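Local structure of GCN5-related N-acetyltransferase:Aminotransferase, class-II (Rhodopseudomonas palustris, 2FIW) at residues 23-28 with 43-48; 74-79 with 87-92. The protein binds acetyl coenzyme A and, as a GCN5-related N-acetyltransferase, probably transfers the acetyl group to an amino group of an acceptor substrate. All coordinates share one frame; numbering follows the deposited sequence. Where two conformers were deposited one is given.

How the contacts relate
Contact 2 lies in the core of the molecule, near the centre of the chain: it zips together strands 72-80 and 84-90 in the middle of the sheet, almost wholly buried, and is held mainly by backbone hydrogen bonds. Contact 1 lies farther out and is only partly buried. It joins helices 18-32 and 39-46 by apolar side chains and carbonyl oxygens, with no hydrogen bond between its segments. The two share no helix or strand, yet they touch: Trp45 NE1 with Tyr89 OH and Ser28 OG with Val90 O are probable hydrogen bonds, each 3.0 Å long. Both contacts reach acetyl coenzyme A, contact 2 through main-chain hydrogen bonds as well as side chains, contact 1 through Ser28 and Trp45.

Contact 1 of 2, residues 23-28 with 43-48; sequences AIFVAS and EAWASA. With ACO (acetyl coenzyme *a), chain C.
Phe25 and Val26 of helix 18-32 meet Trp45, Ala46 and Ala48, on helix 39-46 and the 3-10 turn after it, in a small apolar contact between two helices on one face of the central sheet. Phe25 does most of the work. Its CG stands anti to the backbone N (chi1 167°), and the far rim of the ring reaches the other segment's backbone. There CE1 points at Ala46 O, 3.6 Å away and near the ring plane, so that weakly positive C-H groups of the rim face a carbonyl oxygen. CZ lies 3.6 Å from Trp45 O and touches the Ala48 methyl at 4.0 Å. The same CZ approaches Trp45 CD1 at 4.1 Å, the Phe25 ring and the five-membered ring standing at 83° in an oblique meeting.

Beside the ring, Val26 CB rests 4.2 Å from Ala46 CB. Alanine suits this place because its short side chain lets the backbones come close, with the CA atoms of Val26 and Ala46 5.0 Å apart. Phe25 also meets Phe55 of helix 52-60, and on the sheet it touches Phe76 and meets the Tyr89 ring edge-to-face. An alanine in place of Phe25 would probably open a gap beside the Ala48 methyl and Trp45 CD1. The indole, its NE1 hydrogen-bonded to Tyr89 OH, also lines the cofactor pocket: O5P of acetyl coenzyme A lies at its edge, 3.9 Å from CH2. Helices inserted between the first two strands and bordering the pantetheine arm in this way are characteristic of the GNAT fold.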
loop_
_atom_site.group_PDB
_atom_site.type_symbol
_atom_site.label_atom_id
_atom_site.label_comp_id
_atom_site.label_asym_id
_atom_site.label_seq_id
_atom_site.Cartn_x
_atom_site.Cartn_y
_atom_site.Cartn_z
ATOM N N ALA A 23 1.796 -7.013 -10.691
ATOM C CA ALA A 23 1.516 -8.370 -10.258
ATOM C C ALA A 23 1.317 -8.536 -8.744
ATOM O O ALA A 23 0.467 -9.319 -8.306
ATOM C CB ALA A 23 2.592 -9.307 -10.763
ATOM N N ILE A 24 2.086 -7.809 -7.939
ATOM C CA ILE A 24 1.918 -7.856 -6.472
ATOM C C ILE A 24 0.591 -7.206 -6.085
ATOM O O ILE A 24 -0.088 -7.650 -5.160
ATOM C CB ILE A 24 3.094 -7.130 -5.729
ATOM C CG1 ILE A 24 4.368 -7.980 -5.769
ATOM C CG2 ILE A 24 2.725 -6.811 -4.290
ATOM C CD1 ILE A 24 5.654 -7.178 -5.555
ATOM N N PHE A 25 0.254 -6.139 -6.810
ATOM C CA PHE A 25 -0.918 -5.313 -6.580
ATOM C C PHE A 25 -2.205 -6.118 -6.844
ATOM O O PHE A 25 -3.083 -6.185 -5.972
ATOM C CB PHE A 25 -0.790 -4.070 -7.471
ATOM C CG PHE A 25 -2.043 -3.232 -7.602
ATOM C CD1 PHE A 25 -2.908 -3.410 -8.692
ATOM C CD2 PHE A 25 -2.297 -2.196 -6.707
ATOM C CE1 PHE A 25 -4.036 -2.606 -8.837
ATOM C CE2 PHE A 25 -3.412 -1.394 -6.829
ATOM C CZ PHE A 25 -4.290 -1.582 -7.899
ATOM N N VAL A 26 -2.304 -6.753 -8.014
ATOM C CA VAL A 26 -3.502 -7.531 -8.317
ATOM C C VAL A 26 -3.612 -8.786 -7.444
ATOM O O VAL A 26 -4.719 -9.131 -7.042
ATOM C CB VAL A 26 -3.731 -7.859 -9.848
ATOM C CG1 VAL A 26 -3.221 -6.765 -10.744
ATOM C CG2 VAL A 26 -3.168 -9.188 -10.231
ATOM N N ALA A 27 -2.492 -9.455 -7.139
ATOM C CA ALA A 27 -2.540 -10.667 -6.322
ATOM C C ALA A 27 -2.914 -10.357 -4.879
ATOM O O ALA A 27 -3.638 -11.112 -4.241
ATOM C CB ALA A 27 -1.236 -11.397 -6.392
ATOM N N SER A 28 -2.417 -9.233 -4.374
ATOM C CA SER A 28 -2.739 -8.732 -3.032
ATOM C C SER A 28 -4.237 -8.439 -2.886
ATOM O O SER A 28 -4.861 -8.788 -1.890
ATOM C CB SER A 28 -1.936 -7.458 -2.774
ATOM O OG SER A 28 -2.091 -7.007 -1.443
ATOM N N GLU A 43 -12.423 -6.643 -8.570
ATOM C CA GLU A 43 -12.090 -6.603 -9.992
ATOM C C GLU A 43 -11.854 -5.181 -10.488
ATOM O O GLU A 43 -10.948 -4.948 -11.282
ATOM C CB GLU A 43 -13.174 -7.302 -10.834
ATOM C CG GLU A 43 -13.144 -8.835 -10.742
ATOM C CD GLU A 43 -14.457 -9.524 -11.151
ATOM O OE1 GLU A 43 -15.407 -8.849 -11.624
ATOM O OE2 GLU A 43 -14.527 -10.763 -10.988
ATOM N N ALA A 44 -12.674 -4.239 -10.025
ATOM C CA ALA A 44 -12.522 -2.828 -10.374
ATOM C C ALA A 44 -11.263 -2.223 -9.751
ATOM O O ALA A 44 -10.516 -1.525 -10.416
ATOM C CB ALA A 44 -13.740 -2.046 -9.951
ATOM N N TRP A 45 -11.058 -2.497 -8.467
ATOM C CA TRP A 45 -9.850 -2.103 -7.744
ATOM C C TRP A 45 -8.588 -2.593 -8.488
ATOM O O TRP A 45 -7.749 -1.774 -8.843
ATOM C CB TRP A 45 -9.913 -2.667 -6.327
ATOM C CG TRP A 45 -8.860 -2.223 -5.376
ATOM C CD1 TRP A 45 -7.742 -1.449 -5.641
ATOM C CD2 TRP A 45 -8.787 -2.571 -3.998
ATOM N NE1 TRP A 45 -6.998 -1.286 -4.493
ATOM C CE2 TRP A 45 -7.614 -1.968 -3.470
ATOM C CE3 TRP A 45 -9.606 -3.324 -3.146
ATOM C CZ2 TRP A 45 -7.241 -2.107 -2.119
ATOM C CZ3 TRP A 45 -9.232 -3.460 -1.807
ATOM C CH2 TRP A 45 -8.056 -2.858 -1.312
ATOM N N ALA A 46 -8.475 -3.907 -8.731
ATOM C CA ALA A 46 -7.338 -4.489 -9.452
ATOM C C ALA A 46 -7.175 -3.993 -10.882
ATOM O O ALA A 46 -6.068 -3.983 -11.416
ATOM C CB ALA A 46 -7.440 -5.992 -9.472
ATOM N N SER A 47 -8.276 -3.598 -11.513
ATOM C CA SER A 47 -8.252 -3.265 -12.923
ATOM C C SER A 47 -7.402 -2.024 -13.146
ATOM O O SER A 47 -7.149 -1.657 -14.283
ATOM C CB SER A 47 -9.681 -3.075 -13.496
ATOM O OG SER A 47 -10.172 -1.749 -13.258
ATOM N N ALA A 48 -6.964 -1.375 -12.066
ATOM C CA ALA A 48 -6.113 -0.194 -12.200
ATOM C C ALA A 48 -4.749 -0.529 -12.823
ATOM O O ALA A 48 -4.133 0.313 -13.489
ATOM C CB ALA A 48 -5.954 0.511 -10.867
HETATM N N1A ACO C . 3.461 -13.640 14.037
HETATM C C2A ACO C . 2.230 -13.117 14.212
HETATM N N3A ACO C . 1.884 -11.938 13.661
HETATM C C4A ACO C . 2.756 -11.212 12.893
HETATM C C5A ACO C . 4.038 -11.684 12.665
HETATM C C6A ACO C . 4.398 -12.993 13.290
HETATM N N6A ACO C . 5.632 -13.530 13.124
HETATM N N7A ACO C . 4.676 -10.779 11.888
HETATM C C8A ACO C . 3.804 -9.772 11.636
HETATM N N9A ACO C . 2.645 -10.038 12.256
HETATM C C1B ACO C . 1.389 -9.240 12.269
HETATM C C2B ACO C . 1.529 -7.822 12.788
HETATM O O2B ACO C . 1.475 -7.789 14.215
HETATM C C3B ACO C . 0.319 -7.149 12.160
HETATM O O3B ACO C . -0.800 -7.150 13.050
HETATM P P3B ACO C . -1.986 -6.050 12.949
HETATM O O7A ACO C . -2.855 -6.428 11.754
HETATM O O8A ACO C . -1.269 -4.735 12.746
HETATM O O9A ACO C . -2.675 -6.193 14.289
HETATM C C4B ACO C . -0.008 -7.973 10.908
HETATM O O4B ACO C . 0.800 -9.151 10.964
HETATM C C5B ACO C . 0.302 -7.228 9.610
HETATM O O5B ACO C . 1.614 -6.658 9.727
HETATM P P1A ACO C . 2.733 -6.782 8.579
HETATM O O1A ACO C . 3.201 -8.220 8.478
HETATM O O2A ACO C . 3.712 -5.670 8.878
HETATM O O3A ACO C . 1.870 -6.370 7.276
HETATM P P2A ACO C . 1.754 -7.260 5.962
HETATM O O4A ACO C . 0.912 -8.463 6.290
HETATM O O5A ACO C . 3.140 -7.445 5.415
HETATM O O6A ACO C . 0.938 -6.303 4.942
HETATM C CBP ACO C . -1.117 -5.142 4.150
HETATM C CCP ACO C . -0.161 -5.458 5.313
HETATM C CDP ACO C . -2.308 -4.383 4.725
HETATM C CEP ACO C . -0.403 -4.295 3.109
HETATM C CAP ACO C . -1.587 -6.436 3.442
HETATM O OAP ACO C . -2.452 -7.220 4.282
HETATM C C9P ACO C . -2.193 -6.301 2.048
HETATM O O9P ACO C . -1.412 -6.328 0.973
HETATM N N8P ACO C . -3.451 -6.196 1.915
HETATM C C7P ACO C . -4.266 -6.108 0.696
HETATM C C6P ACO C . -4.114 -4.792 -0.068
HETATM C C5P ACO C . -4.539 -3.662 0.821
HETATM O O5P ACO C . -5.549 -3.745 1.507
HETATM N N4P ACO C . -3.751 -2.599 0.822
HETATM C C3P ACO C . -3.947 -1.407 1.622
HETATM C C2P ACO C . -4.887 -0.493 0.852
HETATM S S1P ACO C . -4.660 1.075 1.603
HETATM C C ACO C . -3.724 1.929 0.521
HETATM O O ACO C . -3.022 1.341 -0.293
HETATM C CH3 ACO C . -3.768 3.252 0.558
#

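Contact 2 of 2, residues 74-79 with 87-92. With ACO (acetyl coenzyme *a), chain C.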
loop_
_atom_site.group_PDB
_atom_site.type_symbol
_atom_site.label_atom_id
_atom_site.label_comp_id
_atom_site.label_asym_id
_atom_site.label_seq_id
_atom_site.Cartn_x
_atom_site.Cartn_y
_atom_site.Cartn_z
ATOM N N VAL A 74 8.397 -8.577 -2.931
ATOM C CA VAL A 74 7.332 -9.219 -2.171
ATOM C C VAL A 74 6.294 -8.202 -1.671
ATOM O O VAL A 74 5.335 -8.585 -1.006
ATOM C CB VAL A 74 7.886 -10.019 -0.934
ATOM C CG1 VAL A 74 8.818 -11.144 -1.380
ATOM C CG2 VAL A 74 8.589 -9.113 0.066
ATOM N N GLY A 75 6.509 -6.920 -1.985
ATOM C CA GLY A 75 5.669 -5.832 -1.495
ATOM C C GLY A 75 6.151 -4.479 -1.978
ATOM O O GLY A 75 7.317 -4.327 -2.352
ATOM N N PHE A 76 5.252 -3.495 -1.993
ATOM C CA PHE A 76 5.633 -2.124 -2.320
ATOM C C PHE A 76 4.703 -1.099 -1.642
ATOM O O PHE A 76 3.566 -1.416 -1.223
ATOM C CB PHE A 76 5.706 -1.896 -3.850
ATOM C CG PHE A 76 4.358 -1.744 -4.499
ATOM C CD1 PHE A 76 3.579 -2.872 -4.796
ATOM C CD2 PHE A 76 3.839 -0.473 -4.769
ATOM C CE1 PHE A 76 2.322 -2.726 -5.378
ATOM C CE2 PHE A 76 2.588 -0.319 -5.356
ATOM C CZ PHE A 76 1.828 -1.450 -5.664
ATOM N N ALA A 77 5.196 0.123 -1.503
ATOM C CA ALA A 77 4.372 1.198 -0.971
ATOM C C ALA A 77 4.767 2.511 -1.632
ATOM O O ALA A 77 5.869 2.642 -2.160
ATOM C CB ALA A 77 4.485 1.278 0.551
ATOM N N SER A 78 3.852 3.475 -1.597
ATOM C CA SER A 78 4.010 4.695 -2.356
ATOM C C SER A 78 3.534 5.902 -1.588
ATOM O O SER A 78 2.397 5.965 -1.115
ATOM C CB SER A 78 3.264 4.590 -3.673
ATOM O OG SER A 78 3.875 5.385 -4.672
ATOM N N LEU A 79 4.437 6.864 -1.448
ATOM C CA LEU A 79 4.086 8.138 -0.860
ATOM C C LEU A 79 3.761 9.136 -1.975
ATOM O O LEU A 79 4.546 9.305 -2.912
ATOM C CB LEU A 79 5.232 8.643 0.025
ATOM C CG LEU A 79 4.999 9.984 0.724
ATOM C CD1 LEU A 79 4.203 9.775 2.003
ATOM C CD2 LEU A 79 6.357 10.602 1.017
HETATM N N MSE A 87 -0.267 4.038 -1.564
HETATM C CA MSE A 87 -0.304 2.615 -1.872
HETATM C C MSE A 87 0.510 1.802 -0.884
HETATM O O MSE A 87 1.583 2.236 -0.444
HETATM C CB MSE A 87 0.212 2.365 -3.289
HETATM C CG MSE A 87 -0.608 3.067 -4.352
HETATM SE SE MSE A 87 -0.105 2.592 -6.130
HETATM C CE MSE A 87 1.517 3.429 -6.175
ATOM N N LEU A 88 -0.027 0.631 -0.541
ATOM C CA LEU A 88 0.612 -0.360 0.318
ATOM C C LEU A 88 0.079 -1.716 -0.102
ATOM O O LEU A 88 -1.098 -1.996 0.104
ATOM C CB LEU A 88 0.251 -0.134 1.786
ATOM C CG LEU A 88 1.224 -0.602 2.883
ATOM C CD1 LEU A 88 0.484 -1.032 4.147
ATOM C CD2 LEU A 88 2.271 -1.648 2.492
ATOM N N TYR A 89 0.923 -2.544 -0.705
ATOM C CA TYR A 89 0.504 -3.855 -1.218
ATOM C C TYR A 89 1.613 -4.878 -1.001
ATOM O O TYR A 89 2.702 -4.768 -1.564
ATOM C CB TYR A 89 0.091 -3.778 -2.708
ATOM C CG TYR A 89 -1.074 -2.858 -2.923
ATOM C CD1 TYR A 89 -2.387 -3.332 -2.824
ATOM C CD2 TYR A 89 -0.876 -1.495 -3.180
ATOM C CE1 TYR A 89 -3.485 -2.472 -2.983
ATOM C CE2 TYR A 89 -1.959 -0.617 -3.342
ATOM C CZ TYR A 89 -3.264 -1.115 -3.248
ATOM O OH TYR A 89 -4.352 -0.266 -3.396
ATOM N N VAL A 90 1.335 -5.854 -0.153
ATOM C CA VAL A 90 2.232 -6.980 0.083
ATOM C C VAL A 90 1.672 -8.189 -0.646
ATOM O O VAL A 90 0.466 -8.407 -0.626
ATOM C CB VAL A 90 2.359 -7.276 1.604
ATOM C CG1 VAL A 90 3.301 -8.501 1.874
ATOM C CG2 VAL A 90 2.845 -6.014 2.339
ATOM N N HIS A 91 2.535 -8.968 -1.292
ATOM C CA HIS A 91 2.105 -10.179 -1.986
ATOM C C HIS A 91 1.433 -11.101 -0.972
ATOM O O HIS A 91 1.896 -11.167 0.172
ATOM C CB HIS A 91 3.300 -10.879 -2.653
ATOM C CG HIS A 91 2.905 -11.899 -3.673
ATOM N ND1 HIS A 91 2.691 -13.227 -3.354
ATOM C CD2 HIS A 91 2.637 -11.779 -4.995
ATOM C CE1 HIS A 91 2.324 -13.882 -4.443
ATOM N NE2 HIS A 91 2.289 -13.031 -5.455
ATOM N N PRO A 92 0.320 -11.776 -1.361
ATOM C CA PRO A 92 -0.409 -12.668 -0.438
ATOM C C PRO A 92 0.432 -13.811 0.161
ATOM O O PRO A 92 0.186 -14.229 1.277
ATOM C CB PRO A 92 -1.542 -13.228 -1.297
ATOM C CG PRO A 92 -1.203 -12.917 -2.682
ATOM C CD PRO A 92 -0.339 -11.715 -2.678
HETATM N N1A ACO C . 3.461 -13.640 14.037
HETATM C C2A ACO C . 2.230 -13.117 14.212
HETATM N N3A ACO C . 1.884 -11.938 13.661
HETATM C C4A ACO C . 2.756 -11.212 12.893
HETATM C C5A ACO C . 4.038 -11.684 12.665
HETATM C C6A ACO C . 4.398 -12.993 13.290
HETATM N N6A ACO C . 5.632 -13.530 13.124
HETATM N N7A ACO C . 4.676 -10.779 11.888
HETATM C C8A ACO C . 3.804 -9.772 11.636
HETATM N N9A ACO C . 2.645 -10.038 12.256
HETATM C C1B ACO C . 1.389 -9.240 12.269
HETATM C C2B ACO C . 1.529 -7.822 12.788
HETATM O O2B ACO C . 1.475 -7.789 14.215
HETATM C C3B ACO C . 0.319 -7.149 12.160
HETATM O O3B ACO C . -0.800 -7.150 13.050
HETATM P P3B ACO C . -1.986 -6.050 12.949
HETATM O O7A ACO C . -2.855 -6.428 11.754
HETATM O O8A ACO C . -1.269 -4.735 12.746
HETATM O O9A ACO C . -2.675 -6.193 14.289
HETATM C C4B ACO C . -0.008 -7.973 10.908
HETATM O O4B ACO C . 0.800 -9.151 10.964
HETATM C C5B ACO C . 0.302 -7.228 9.610
HETATM O O5B ACO C . 1.614 -6.658 9.727
HETATM P P1A ACO C . 2.733 -6.782 8.579
HETATM O O1A ACO C . 3.201 -8.220 8.478
HETATM O O2A ACO C . 3.712 -5.670 8.878
HETATM O O3A ACO C . 1.870 -6.370 7.276
HETATM P P2A ACO C . 1.754 -7.260 5.962
HETATM O O4A ACO C . 0.912 -8.463 6.290
HETATM O O5A ACO C . 3.140 -7.445 5.415
HETATM O O6A ACO C . 0.938 -6.303 4.942
HETATM C CBP ACO C . -1.117 -5.142 4.150
HETATM C CCP ACO C . -0.161 -5.458 5.313
HETATM C CDP ACO C . -2.308 -4.383 4.725
HETATM C CEP ACO C . -0.403 -4.295 3.109
HETATM C CAP ACO C . -1.587 -6.436 3.442
HETATM O OAP ACO C . -2.452 -7.220 4.282
HETATM C C9P ACO C . -2.193 -6.301 2.048
HETATM O O9P ACO C . -1.412 -6.328 0.973
HETATM N N8P ACO C . -3.451 -6.196 1.915
HETATM C C7P ACO C . -4.266 -6.108 0.696
HETATM C C6P ACO C . -4.114 -4.792 -0.068
HETATM C C5P ACO C . -4.539 -3.662 0.821
HETATM O O5P ACO C . -5.549 -3.745 1.507
HETATM N N4P ACO C . -3.751 -2.599 0.822
HETATM C C3P ACO C . -3.947 -1.407 1.622
HETATM C C2P ACO C . -4.887 -0.493 0.852
HETATM S S1P ACO C . -4.660 1.075 1.603
HETATM C C ACO C . -3.724 1.929 0.521
HETATM O O ACO C . -3.022 1.341 -0.293
HETATM C CH3 ACO C . -3.768 3.252 0.558
#
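The Phe76 ring overlaps the Tyr89 side chain only at its root, CE1 lying 3.6 Å from Tyr89 CB and CZ close to Tyr89 CD2. The two side chains lie side by side and point the same way from the sheet, but their ring planes, 26° apart, are slid past each other and barely overlap. At the Phe76 rim sits Met87, modelled as selenomethionine, whose CE is 4.0 Å from Phe76 CE2 near the ring plane; with SE also at the edge, this is a Met-aromatic contact. The Met87 chain bends at its end (chi3 -70°), which brings CE to within 3.3 Å of Ser78 CB, a tight approach. A long flexible side chain suits this place, filling the angle between a flat ring and a small serine.

Beneath them the strands run antiparallel. Phe76 and Tyr89 form a hydrogen-bonded pair, N to O at 2.9 Å in both directions, whereas of the two bonds between Ser78 and Met87 the one from Met87 N is weak. Gly75, opposite Val90, belongs with Val74 to a classic beta bulge facing Ala67. On the other face Ala77, Leu88 and Val90 pack against helix 99-112.

On its other edge, strand 84-90 turns Leu88 N and O and Val90 N to acetyl coenzyme A. Leu88 O accepts a hydrogen bond from N4P at 2.8 Å, and Val90 N donates to O9P at 3.0 Å. Leu88 N makes a weak bond of 3.1 Å to the acetyl oxygen O, which would probably help polarise the thioester carbonyl. A central strand hydrogen-bonding the pantetheine arm like a further strand is the hallmark of the GNAT cofactor site.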